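Local coordinates for kallikrein-10 (Homo sapiens, PDB 5LPE), which is a secreted, zymogen-like serine peptidase of the kallikrein subfamily that zinc inhibits and that has a tumour-suppressor role in breast and prostate cancer, at residues L33-Q36 and S37-L40. Numbering follows the deposited sequence.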
ATOM      1  N   LEU A  33      -4.828  -3.859  -5.733  1.00 20.40           N
ATOM      2  CA  LEU A  33      -5.348  -4.122  -7.064  1.00 22.22           C
ATOM      3  C   LEU A  33      -5.934  -2.811  -7.565  1.00 24.12           C
ATOM      4  O   LEU A  33      -6.953  -2.337  -7.056  1.00 29.05           O
ATOM      5  CB  LEU A  33      -6.410  -5.214  -7.019  1.00 20.24           C
ATOM      6  CG  LEU A  33      -6.811  -5.777  -8.373  1.00 24.07           C
ATOM      7  CD1 LEU A  33      -5.678  -6.652  -8.866  1.00 26.11           C
ATOM      8  CD2 LEU A  33      -8.093  -6.565  -8.252  1.00 25.81           C
ATOM      9  N   VAL A  34      -5.255  -2.196  -8.522  1.00 18.84           N
ATOM     10  CA  VAL A  34      -5.725  -0.957  -9.108  1.00 16.18           C
ATOM     11  C   VAL A  34      -6.376  -1.179 -10.462  1.00 22.87           C
ATOM     12  O   VAL A  34      -6.919  -0.225 -11.047  1.00 28.01           O
ATOM     13  CB  VAL A  34      -4.546   0.036  -9.198  1.00 24.37           C
ATOM     14  CG1 VAL A  34      -4.026   0.315  -7.803  1.00 16.39           C
ATOM     15  CG2 VAL A  34      -3.403  -0.557 -10.028  1.00 18.42           C
ATOM     16  N   ASP A  35      -6.317  -2.398 -10.983  1.00 20.67           N
ATOM     17  CA  ASP A  35      -6.876  -2.783 -12.261  1.00 18.22           C
ATOM     18  C   ASP A  35      -6.950  -4.299 -12.258  1.00 26.72           C
ATOM     19  O   ASP A  35      -6.222  -4.956 -11.516  1.00 26.13           O
ATOM     20  CB  ASP A  35      -6.013  -2.270 -13.414  1.00 24.91           C
ATOM     21  CG  ASP A  35      -6.548  -2.672 -14.749  1.00 28.96           C
ATOM     22  OD1 ASP A  35      -7.543  -2.065 -15.163  1.00 32.87           O
ATOM     23  OD2 ASP A  35      -5.988  -3.595 -15.372  1.00 34.05           O
ATOM     24  N   GLN A  36      -7.809  -4.864 -13.110  1.00 29.16           N
ATOM     25  CA  GLN A  36      -7.944  -6.317 -13.107  1.00 29.06           C
ATOM     26  C   GLN A  36      -6.625  -7.012 -13.443  1.00 28.07           C
ATOM     27  O   GLN A  36      -6.431  -8.175 -13.080  1.00 35.35           O
ATOM     28  CB  GLN A  36      -9.040  -6.748 -14.077  1.00 29.33           C
ATOM     29  CG  GLN A  36      -8.845  -6.209 -15.489  1.00 33.61           C
ATOM     30  CD  GLN A  36      -9.887  -6.718 -16.452  1.00 28.26           C
ATOM     31  OE1 GLN A  36     -10.987  -7.092 -16.051  1.00 38.00           O
ATOM     32  NE2 GLN A  36      -9.555  -6.727 -17.727  1.00 33.51           N
ATOM     33  N   SER A  37      -5.748  -6.360 -14.202  1.00 27.52           N
ATOM     34  CA  SER A  37      -4.432  -6.907 -14.515  1.00 29.64           C
ATOM     35  C   SER A  37      -3.265  -6.256 -13.778  1.00 29.54           C
ATOM     36  O   SER A  37      -2.121  -6.634 -14.041  1.00 29.21           O
ATOM     37  CB  SER A  37      -4.188  -6.853 -16.026  1.00 29.47           C
ATOM     38  OG  SER A  37      -4.797  -7.973 -16.636  1.00 27.60           O
ATOM     39  N   TRP A  38      -3.495  -5.285 -12.889  1.00 25.68           N
ATOM     40  CA  TRP A  38      -2.402  -4.485 -12.353  1.00 22.22           C
ATOM     41  C   TRP A  38      -2.464  -4.346 -10.844  1.00 20.70           C
ATOM     42  O   TRP A  38      -3.519  -4.063 -10.272  1.00 17.76           O
ATOM     43  CB  TRP A  38      -2.390  -3.095 -12.957  1.00 25.40           C
ATOM     44  CG  TRP A  38      -1.956  -3.076 -14.359  1.00 27.59           C
ATOM     45  CD1 TRP A  38      -2.749  -3.121 -15.456  1.00 26.75           C
ATOM     46  CD2 TRP A  38      -0.605  -2.992 -14.833  1.00 29.05           C
ATOM     47  NE1 TRP A  38      -1.980  -3.058 -16.589  1.00 32.45           N
ATOM     48  CE2 TRP A  38      -0.659  -2.988 -16.232  1.00 27.48           C
ATOM     49  CE3 TRP A  38       0.647  -2.905 -14.201  1.00 27.28           C
ATOM     50  CZ2 TRP A  38       0.483  -2.907 -17.017  1.00 28.89           C
ATOM     51  CZ3 TRP A  38       1.774  -2.835 -14.978  1.00 20.42           C
ATOM     52  CH2 TRP A  38       1.690  -2.830 -16.370  1.00 23.73           C
ATOM     53  N   VAL A  39      -1.302  -4.506 -10.211  1.00 21.68           N
ATOM     54  CA  VAL A  39      -1.144  -4.348  -8.775  1.00 16.84           C
ATOM     55  C   VAL A  39      -0.077  -3.293  -8.541  1.00 21.24           C
ATOM     56  O   VAL A  39       0.904  -3.220  -9.286  1.00 19.63           O
ATOM     57  CB  VAL A  39      -0.774  -5.673  -8.088  1.00 17.55           C
ATOM     58  CG1 VAL A  39      -0.545  -5.458  -6.593  1.00 22.63           C
ATOM     59  CG2 VAL A  39      -1.857  -6.695  -8.302  1.00 20.39           C
ATOM     60  N   LEU A  40      -0.286  -2.446  -7.540  1.00 21.16           N
ATOM     61  CA  LEU A  40       0.673  -1.410  -7.217  1.00 17.88           C
ATOM     62  C   LEU A  40       1.218  -1.646  -5.823  1.00 20.97           C
ATOM     63  O   LEU A  40       0.473  -1.977  -4.894  1.00 23.64           O
ATOM     64  CB  LEU A  40       0.074  -0.014  -7.300  1.00 18.58           C
ATOM     65  CG  LEU A  40       1.058   1.130  -6.997  1.00 15.98           C
ATOM     66  CD1 LEU A  40       1.459   1.911  -8.213  1.00 18.07           C
ATOM     67  CD2 LEU A  40       0.391   2.064  -6.056  1.00 20.90           C
TER
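D35 and W38 close the tight end of a β-hairpin in the N-terminal barrel of a trypsin-like fold, a compact illustration of a classic β-bulge running straight into a type I turn. The turn is shut by W38 N donating to D35 O (3.1 Å); the N-H points almost straight at the oxygen, at 166°, but reaches it from above the carbonyl plane. In the return direction W38 O takes V34 N at 3.1 Å and, more weakly, D35 N, so two successive residues face one and the register slips by a residue. A chi1 of 179° turns the carboxylate away from D35's own N and back over the turn, where OD2 receives S37 N at 3.0 Å from above the carboxylate plane, an Asx turn within the β-turn. The same oxygen lies at the indole edge beside W38 CD1, carboxylate and indole planes 51° apart. On the opposite face of the hairpin the methyls L33 CD1 and V39 CG2 meet at 3.9 Å, their side chains crossing nearly at right angles. At the bulge the two methyls of V34 split: CG2 packs over the W38 carbonyl and against W38 CB (4.0 Å), while CG1 lies against L40 CB. Beyond the hairpin, W38 rests on L98 and on V230 of the C-terminal helix, and V34 reaches L197 of the second barrel. With an alanine here in place of D35, S37 N would probably lose this acceptor, and the indole edge the carboxylate beside it. The S37 N-H bond thus pins the carboxylate to the turn's own backbone, while OD2 also lies beside the indole edge.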